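Local structure of thiamin pyrophosphokinase family protein (Enterococcus faecalis, 3MEL) at the interface of chains A and B. The protein probably transfers a pyrophosphate group from ATP to thiamine, yielding thiamine diphosphate, the cofactor form of vitamin B1. Numbering follows the deposited sequence. Chains: chain A/B, Thiamin pyrophosphokinase family protein.

Contact 1: the interface of chains A and B. Residues chain A 157, 159, 186, 188, 209; chain B 107-108, 110.
This helix-on-sheet interface joins two copies of a thiamin pyrophosphokinase family protein and is one part of a two-fold symmetric dimer contact: B:Asp107, near the start of helix 106-113 of chain B, lies against A:Ala157, A:Ala188 and A:Ser186 on the strands of chain A. The helix lies within the catalytic-domain sequence of one chain, and strands 155-160 and 185-188 within the vitamin B1-binding sequence of the other, so the contact ties the two kinds of domain together across chains. Such kinases are typically homodimers, which suggests that this pairing is biological. The polar link is a hydrogen bond from the hydroxyl OG of A:Ser186 to the backbone O of B:Asp107, at 2.5 Å. It meets a lone pair in the carbonyl plane, with an angle of 134° at the carbonyl oxygen. The serine turns OG to the helix by setting it anti to its own backbone nitrogen (chi1 -178°). From the same sheet, SG of A:Cys159 points toward that hydroxyl as a weak donor, at 3.4 Å from A:Ser186 OG. SG also packs on the methylene of B:Asp107, 3.9 Å from its CB. The carboxylate end of B:Asp107 is directed over the methyl groups of both alanines, its CG 3.4 Å from A:Ala188 CB. One helical turn on, B:Leu110 meets the sheet with two different groups: CB lies 4.0 Å from A:Ser186 CB, and the branch CD1 lies 4.0 Å from A:Cys159 CB.

Contact 2: the interface of chains A and B. Residues chain A 104-107; chain B 135, 209, 211.
The turn that leads into helix 106-113 of chain A docks here against strands 135-140 and 206-211 of chain B, where the carboxamide of B:Asn135, the first residue of the former strand, reads the backbone of A:Gly104 and A:Ile106. Its ND2 donates to A:Gly104 O at 2.7 Å, with 161° at the hydrogen and the acceptor close to the amide plane. Its OD1 accepts from A:Ile106 N at 2.6 Å; that bond is nearly straight at the hydrogen, although the donor stands 36° above the carbonyl plane rather than on a lone pair. Two bonds of opposite sense thus fix which way round the amide is turned and hold the first turn of the helix. Beyond it, the side chains of A:Ile106 and B:Ile209 cross at about a right angle, with the B:Ile209 CD1 methyl 3.8 Å from A:Ile106 CB. A:Arg105, bent along its chain, sends NH1 to the hydroxyl OG of B:Ser211, a hydrogen bond of 2.9 Å. The same NH1 is also paired within its own chain, forming a salt bridge to A:Asp107 OD1 at 2.7 Å, which helps position the guanidinium. NH1 further donates to A:Asp107 OD2 at 2.8 Å, reaching the syn lone pair of that carboxylate oxygen almost within the guanidinium plane.

Contact 3: the interface of chains A and B. Residues chain A 105, 107-108; chain B 155, 157, 188-189, 211.
Stacking dominates where A:Arg105 meets B:Tyr155: the guanidinium and phenol planes are 11° apart, and NH2 lies over the middle of the ring face, 3.6 Å from its centroid, a cation-pi contact. This part of the two-fold dimer interface packs A:Arg105, just before helix 106-113, and A:Asp107 in its first turn on strands 155-160, 185-190 and 206-211 of chain B. As wholes the two side chains run at about a right angle; the bend of the arginine at chi3 (80°) helps bring its flat end parallel to the ring. On the other guanidinium face sits ND1 of A:His108, 3.9 Å above the plane, so the guanidinium lies between the phenol face and a tilted imidazole. Among hydrogen bonds, A:Arg105 NH2 reaches B:Ser189 OG at 2.9 Å, a weak bond, bent to 125° at the hydrogen. Apolar packing comes from A:Asp107, whose CB rests 3.4 Å from B:Ala157 CB and 3.8 Å from B:Ala188 CB. The approach of its OD2 to the carbonyl O of B:Ala188 brings together two groups that normally only accept, and is doubtful. A:His108 also belongs to the thiamine diphosphate site. Its backbone N donates to A:Asp107 OD1 at 2.9 Å, coming from above the carboxylate plane.

Contact 4: the interface of chains A and B. Residues chain A 113, 159-161, 184-186; chain B 110, 114.
B:Trp114 follows on helix 106-113 with phi -100° and psi 11°, and presents its indole to A:Pro184, which leads into strand 185-188 with a polyproline-like backbone. The CB of A:Pro184 lies over the indole face, 3.7 Å from the centroid of the five-membered ring and 3.9 Å from that of the six-membered ring, a CH-pi contact that spans the fused bond. The other face is backed by the carbonyl O of B:Leu110 from its own helix, lying nearer the ring's edge than its middle. The rim itself is met in plane by A:Leu161 CD2, 3.8 Å from CH2, and by the backbone N of A:Ser186, 3.5 Å from CE3. Contacts on faces and edge together probably limit the tilt of the indole, which chi1 of -67° places anti to the tryptophan carbonyl carbon. A:Ser186 adds its CB, 3.6 Å from CZ3, and A:Cys160 O comes within 3.5 Å of CH2. Alongside, A:Leu113 and B:Leu110 meet end to end through their methyl groups, with A:Leu113 CD2 3.8 Å from B:Leu110 CD1. The site lies where the C-terminal end of the chain B helix meets the start of strand 185-188 and the end of strand 155-160 of chain A, with helix 106-113 of chain A beside it.

Contact 1: the interface of chains A and B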
loop_
_atom_site.group_PDB
_atom_site.type_symbol
_atom_site.label_atom_id
_atom_site.label_comp_id
_atom_site.label_asym_id
_atom_site.label_seq_id
_atom_site.Cartn_x
_atom_site.Cartn_y
_atom_site.Cartn_z
ATOM N N ALA A 157 -11.054 -5.975 6.696
ATOM C CA ALA A 157 -10.197 -4.975 7.303
ATOM C C ALA A 157 -10.850 -3.611 7.258
ATOM O O ALA A 157 -11.482 -3.228 6.267
ATOM C CB ALA A 157 -8.874 -4.939 6.612
ATOM N N CYS A 159 -9.481 -0.080 7.333
ATOM C CA CYS A 159 -8.290 0.734 7.215
ATOM C C CYS A 159 -8.720 2.188 7.271
ATOM O O CYS A 159 -9.366 2.681 6.356
ATOM C CB CYS A 159 -7.606 0.403 5.899
ATOM S SG CYS A 159 -7.137 -1.331 5.804
ATOM N N SER A 186 -4.831 0.579 10.715
ATOM C CA SER A 186 -5.307 -0.503 9.865
ATOM C C SER A 186 -5.739 -1.682 10.707
ATOM O O SER A 186 -4.910 -2.506 11.094
ATOM C CB SER A 186 -4.213 -0.943 8.890
ATOM O OG SER A 186 -4.678 -1.959 8.020
ATOM N N ALA A 188 -6.749 -4.866 10.531
ATOM C CA ALA A 188 -6.641 -5.861 9.496
ATOM C C ALA A 188 -6.834 -7.239 10.083
ATOM O O ALA A 188 -6.862 -7.398 11.295
ATOM C CB ALA A 188 -5.289 -5.756 8.849
ATOM N N ILE A 209 -11.345 -3.265 3.281
ATOM C CA ILE A 209 -10.555 -4.164 2.438
ATOM C C ILE A 209 -10.825 -5.632 2.727
ATOM O O ILE A 209 -10.759 -6.054 3.873
ATOM C CB ILE A 209 -9.029 -3.906 2.576
ATOM C CG1 ILE A 209 -8.652 -2.525 2.029
ATOM C CG2 ILE A 209 -8.233 -4.986 1.861
ATOM C CD1 ILE A 209 -7.188 -2.201 2.182
ATOM N N ASP B 107 -4.155 -4.702 3.658
ATOM C CA ASP B 107 -4.587 -4.261 4.983
ATOM C C ASP B 107 -3.451 -4.499 5.967
ATOM O O ASP B 107 -3.412 -3.919 7.042
ATOM C CB ASP B 107 -5.869 -4.983 5.424
ATOM C CG ASP B 107 -5.688 -6.488 5.584
ATOM O OD1 ASP B 107 -4.853 -7.086 4.871
ATOM O OD2 ASP B 107 -6.405 -7.080 6.421
ATOM N N HIS B 108 -2.523 -5.356 5.568
ATOM C CA HIS B 108 -1.387 -5.695 6.394
ATOM C C HIS B 108 -0.255 -4.770 6.006
ATOM O O HIS B 108 0.541 -4.393 6.842
ATOM C CB HIS B 108 -0.985 -7.147 6.172
ATOM C CG HIS B 108 -0.147 -7.718 7.266
ATOM N ND1 HIS B 108 -0.499 -8.864 7.952
ATOM C CD2 HIS B 108 1.034 -7.311 7.794
ATOM C CE1 HIS B 108 0.431 -9.135 8.855
ATOM N NE2 HIS B 108 1.372 -8.209 8.780
ATOM N N LEU B 110 -0.648 -1.672 4.982
ATOM C CA LEU B 110 -0.999 -0.410 5.626
ATOM C C LEU B 110 -0.698 -0.404 7.134
ATOM O O LEU B 110 -0.193 0.576 7.682
ATOM C CB LEU B 110 -2.473 -0.087 5.379
ATOM C CG LEU B 110 -2.840 0.227 3.933
ATOM C CD1 LEU B 110 -4.215 0.828 3.890
ATOM C CD2 LEU B 110 -1.810 1.200 3.411
#

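Contact 2: the interface of chains A and B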
loop_
_atom_site.group_PDB
_atom_site.type_symbol
_atom_site.label_atom_id
_atom_site.label_comp_id
_atom_site.label_asym_id
_atom_site.label_seq_id
_atom_site.Cartn_x
_atom_site.Cartn_y
_atom_site.Cartn_z
ATOM N N GLY A 104 3.731 -2.652 -8.386
ATOM C CA GLY A 104 4.660 -2.816 -7.277
ATOM C C GLY A 104 5.244 -1.554 -6.643
ATOM O O GLY A 104 5.877 -1.621 -5.589
ATOM N N ARG A 105 5.033 -0.404 -7.277
ATOM C CA ARG A 105 5.589 0.852 -6.794
ATOM C C ARG A 105 4.669 1.484 -5.764
ATOM O O ARG A 105 3.501 1.745 -6.036
ATOM C CB ARG A 105 5.871 1.795 -7.967
ATOM C CG ARG A 105 7.356 1.882 -8.293
ATOM C CD ARG A 105 7.666 1.970 -9.770
ATOM N NE ARG A 105 7.528 3.293 -10.395
ATOM C CZ ARG A 105 7.424 4.470 -9.777
ATOM N NH1 ARG A 105 7.436 4.558 -8.458
ATOM N NH2 ARG A 105 7.300 5.573 -10.498
ATOM N N ILE A 106 5.201 1.735 -4.569
ATOM C CA ILE A 106 4.329 2.089 -3.459
ATOM C C ILE A 106 3.845 3.538 -3.507
ATOM O O ILE A 106 2.764 3.834 -3.015
ATOM C CB ILE A 106 4.896 1.650 -2.074
ATOM C CG1 ILE A 106 5.330 0.177 -2.108
ATOM C CG2 ILE A 106 3.855 1.844 -0.963
ATOM C CD1 ILE A 106 5.706 -0.400 -0.755
ATOM N N ASP A 107 4.612 4.432 -4.126
ATOM C CA ASP A 107 4.092 5.766 -4.421
ATOM C C ASP A 107 2.820 5.685 -5.276
ATOM O O ASP A 107 1.843 6.375 -5.017
ATOM C CB ASP A 107 5.144 6.676 -5.080
ATOM C CG ASP A 107 6.002 5.957 -6.108
ATOM O OD1 ASP A 107 5.772 4.763 -6.374
ATOM O OD2 ASP A 107 6.926 6.599 -6.648
ATOM N N ASN B 135 10.874 -0.931 -3.468
ATOM C CA ASN B 135 10.590 0.288 -2.731
ATOM C C ASN B 135 11.416 0.412 -1.484
ATOM O O ASN B 135 11.897 -0.577 -0.935
ATOM C CB ASN B 135 9.130 0.377 -2.321
ATOM C CG ASN B 135 8.194 0.267 -3.483
ATOM O OD1 ASN B 135 7.676 1.268 -3.992
ATOM N ND2 ASN B 135 7.946 -0.966 -3.909
ATOM N N ILE B 209 9.451 7.887 -0.262
ATOM C CA ILE B 209 9.601 6.608 -0.934
ATOM C C ILE B 209 10.502 6.783 -2.129
ATOM O O ILE B 209 10.193 7.536 -3.046
ATOM C CB ILE B 209 8.231 6.039 -1.452
ATOM C CG1 ILE B 209 7.192 5.923 -0.325
ATOM C CG2 ILE B 209 8.423 4.689 -2.160
ATOM C CD1 ILE B 209 6.127 4.870 -0.583
ATOM N N SER B 211 12.002 4.427 -5.191
ATOM C CA SER B 211 11.581 3.162 -5.788
ATOM C C SER B 211 12.102 3.019 -7.207
ATOM O O SER B 211 12.772 3.914 -7.736
ATOM C CB SER B 211 10.056 3.013 -5.785
ATOM O OG SER B 211 9.414 4.079 -6.458
#

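Contact 3: the interface of chains A and B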
loop_
_atom_site.group_PDB
_atom_site.type_symbol
_atom_site.label_atom_id
_atom_site.label_comp_id
_atom_site.label_asym_id
_atom_site.label_seq_id
_atom_site.Cartn_x
_atom_site.Cartn_y
_atom_site.Cartn_z
ATOM N N ARG A 105 5.033 -0.404 -7.277
ATOM C CA ARG A 105 5.589 0.852 -6.794
ATOM C C ARG A 105 4.669 1.484 -5.764
ATOM O O ARG A 105 3.501 1.745 -6.036
ATOM C CB ARG A 105 5.871 1.795 -7.967
ATOM C CG ARG A 105 7.356 1.882 -8.293
ATOM C CD ARG A 105 7.666 1.970 -9.770
ATOM N NE ARG A 105 7.528 3.293 -10.395
ATOM C CZ ARG A 105 7.424 4.470 -9.777
ATOM N NH1 ARG A 105 7.436 4.558 -8.458
ATOM N NH2 ARG A 105 7.300 5.573 -10.498
ATOM N N ASP A 107 4.612 4.432 -4.126
ATOM C CA ASP A 107 4.092 5.766 -4.421
ATOM C C ASP A 107 2.820 5.685 -5.276
ATOM O O ASP A 107 1.843 6.375 -5.017
ATOM C CB ASP A 107 5.144 6.676 -5.080
ATOM C CG ASP A 107 6.002 5.957 -6.108
ATOM O OD1 ASP A 107 5.772 4.763 -6.374
ATOM O OD2 ASP A 107 6.926 6.599 -6.648
ATOM N N HIS A 108 2.836 4.835 -6.295
ATOM C CA HIS A 108 1.647 4.602 -7.087
ATOM C C HIS A 108 0.584 3.836 -6.311
ATOM O O HIS A 108 -0.606 4.103 -6.448
ATOM C CB HIS A 108 1.990 3.868 -8.368
ATOM C CG HIS A 108 2.548 4.755 -9.422
ATOM N ND1 HIS A 108 3.540 4.352 -10.286
ATOM C CD2 HIS A 108 2.256 6.036 -9.750
ATOM C CE1 HIS A 108 3.836 5.348 -11.104
ATOM N NE2 HIS A 108 3.069 6.380 -10.799
ATOM N N TYR B 155 13.337 6.435 -8.844
ATOM C CA TYR B 155 12.354 7.501 -8.686
ATOM C C TYR B 155 12.271 7.927 -7.245
ATOM O O TYR B 155 12.639 7.180 -6.352
ATOM C CB TYR B 155 10.951 7.028 -9.090
ATOM C CG TYR B 155 10.780 6.494 -10.494
ATOM C CD1 TYR B 155 10.402 7.327 -11.537
ATOM C CD2 TYR B 155 10.953 5.150 -10.764
ATOM C CE1 TYR B 155 10.233 6.841 -12.826
ATOM C CE2 TYR B 155 10.783 4.652 -12.043
ATOM C CZ TYR B 155 10.418 5.502 -13.076
ATOM O OH TYR B 155 10.237 4.998 -14.352
ATOM N N ALA B 157 9.637 9.969 -4.256
ATOM C CA ALA B 157 8.248 10.365 -4.014
ATOM C C ALA B 157 8.018 10.915 -2.612
ATOM O O ALA B 157 8.556 10.398 -1.631
ATOM C CB ALA B 157 7.314 9.208 -4.280
ATOM N N ALA B 188 4.242 11.595 -6.740
ATOM C CA ALA B 188 4.670 10.212 -6.906
ATOM C C ALA B 188 5.858 9.904 -7.799
ATOM O O ALA B 188 6.549 8.914 -7.553
ATOM C CB ALA B 188 3.496 9.333 -7.301
ATOM N N SER B 189 6.109 10.670 -8.844
ATOM C CA SER B 189 7.122 10.165 -9.764
ATOM C C SER B 189 8.236 11.145 -10.057
ATOM O O SER B 189 8.665 11.319 -11.203
ATOM C CB SER B 189 6.483 9.598 -11.037
ATOM O OG SER B 189 6.158 8.232 -10.860
ATOM N N SER B 211 12.002 4.427 -5.191
ATOM C CA SER B 211 11.581 3.162 -5.788
ATOM C C SER B 211 12.102 3.019 -7.207
ATOM O O SER B 211 12.772 3.914 -7.736
ATOM C CB SER B 211 10.056 3.013 -5.785
ATOM O OG SER B 211 9.414 4.079 -6.458
#

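Contact 4: the interface of chains A and B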
loop_
_atom_site.group_PDB
_atom_site.type_symbol
_atom_site.label_atom_id
_atom_site.label_comp_id
_atom_site.label_asym_id
_atom_site.label_seq_id
_atom_site.Cartn_x
_atom_site.Cartn_y
_atom_site.Cartn_z
ATOM N N LEU A 113 -4.708 4.507 -3.800
ATOM C CA LEU A 113 -5.442 4.372 -2.549
ATOM C C LEU A 113 -6.033 5.663 -1.962
ATOM O O LEU A 113 -6.863 5.609 -1.075
ATOM C CB LEU A 113 -4.487 3.767 -1.527
ATOM C CG LEU A 113 -5.029 3.377 -0.165
ATOM C CD1 LEU A 113 -6.094 2.322 -0.353
ATOM C CD2 LEU A 113 -3.899 2.858 0.691
ATOM N N CYS A 159 -9.481 -0.080 7.333
ATOM C CA CYS A 159 -8.290 0.734 7.215
ATOM C C CYS A 159 -8.720 2.188 7.271
ATOM O O CYS A 159 -9.366 2.681 6.356
ATOM C CB CYS A 159 -7.606 0.403 5.899
ATOM S SG CYS A 159 -7.137 -1.331 5.804
ATOM N N CYS A 160 -8.432 2.854 8.379
ATOM C CA CYS A 160 -8.807 4.249 8.544
ATOM C C CYS A 160 -7.751 5.129 7.905
ATOM O O CYS A 160 -6.622 5.203 8.394
ATOM C CB CYS A 160 -8.937 4.589 10.024
ATOM S SG CYS A 160 -10.117 3.537 10.869
ATOM N N LEU A 161 -8.107 5.790 6.812
ATOM C CA LEU A 161 -7.129 6.559 6.072
ATOM C C LEU A 161 -6.826 7.872 6.794
ATOM O O LEU A 161 -5.760 8.503 6.596
ATOM C CB LEU A 161 -7.619 6.801 4.653
ATOM C CG LEU A 161 -7.896 5.503 3.899
ATOM C CD1 LEU A 161 -8.487 5.812 2.530
ATOM C CD2 LEU A 161 -6.623 4.657 3.800
ATOM N N PRO A 184 -4.272 7.509 11.335
ATOM C CA PRO A 184 -4.376 6.338 10.461
ATOM C C PRO A 184 -4.094 4.995 11.156
ATOM O O PRO A 184 -3.048 4.792 11.752
ATOM C CB PRO A 184 -3.328 6.631 9.392
ATOM C CG PRO A 184 -3.324 8.125 9.287
ATOM C CD PRO A 184 -3.694 8.670 10.633
ATOM N N THR A 185 -5.038 4.070 11.062
ATOM C CA THR A 185 -4.921 2.772 11.733
ATOM C C THR A 185 -5.549 1.682 10.885
ATOM O O THR A 185 -6.670 1.837 10.399
ATOM C CB THR A 185 -5.632 2.773 13.101
ATOM O OG1 THR A 185 -5.068 3.792 13.936
ATOM C CG2 THR A 185 -5.483 1.420 13.763
ATOM N N SER A 186 -4.831 0.579 10.715
ATOM C CA SER A 186 -5.307 -0.503 9.865
ATOM C C SER A 186 -5.739 -1.682 10.707
ATOM O O SER A 186 -4.910 -2.506 11.094
ATOM C CB SER A 186 -4.213 -0.943 8.890
ATOM O OG SER A 186 -4.678 -1.959 8.020
ATOM N N LEU B 110 -0.648 -1.672 4.982
ATOM C CA LEU B 110 -0.999 -0.410 5.626
ATOM C C LEU B 110 -0.698 -0.404 7.134
ATOM O O LEU B 110 -0.193 0.576 7.682
ATOM C CB LEU B 110 -2.473 -0.087 5.379
ATOM C CG LEU B 110 -2.840 0.227 3.933
ATOM C CD1 LEU B 110 -4.215 0.828 3.890
ATOM C CD2 LEU B 110 -1.810 1.200 3.411
ATOM N N TRP B 114 1.852 2.385 8.650
ATOM C CA TRP B 114 1.361 3.316 9.651
ATOM C C TRP B 114 1.941 3.124 11.045
ATOM O O TRP B 114 1.467 3.716 11.994
ATOM C CB TRP B 114 -0.158 3.253 9.707
ATOM C CG TRP B 114 -0.803 3.754 8.477
ATOM C CD1 TRP B 114 -0.286 4.652 7.589
ATOM C CD2 TRP B 114 -2.112 3.410 7.991
ATOM N NE1 TRP B 114 -1.190 4.886 6.580
ATOM C CE2 TRP B 114 -2.318 4.136 6.807
ATOM C CE3 TRP B 114 -3.129 2.560 8.447
ATOM C CZ2 TRP B 114 -3.491 4.044 6.079
ATOM C CZ3 TRP B 114 -4.287 2.468 7.722
ATOM C CH2 TRP B 114 -4.462 3.203 6.553
#

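Contacts 1 and 4 adjoin, their C-alpha centres about 6 Å apart, and share A:Cys159, A:Ser186 and B:Leu110. Contacts 2 and 3, about 5 Å apart, share A:Arg105, A:Asp107 and B:Ser211. The two pairs are separated by 17 to 21 Å between C-alpha centres. In the first pair the chain B helix 106-113 sits on the chain A sheet; in the second the roles are exchanged, as two-fold symmetry requires. Each helix therefore binds the partner from its leading turn to its last residues, and since it carries a thiamine diphosphate-contacting histidine, dimerisation may help shape the active site.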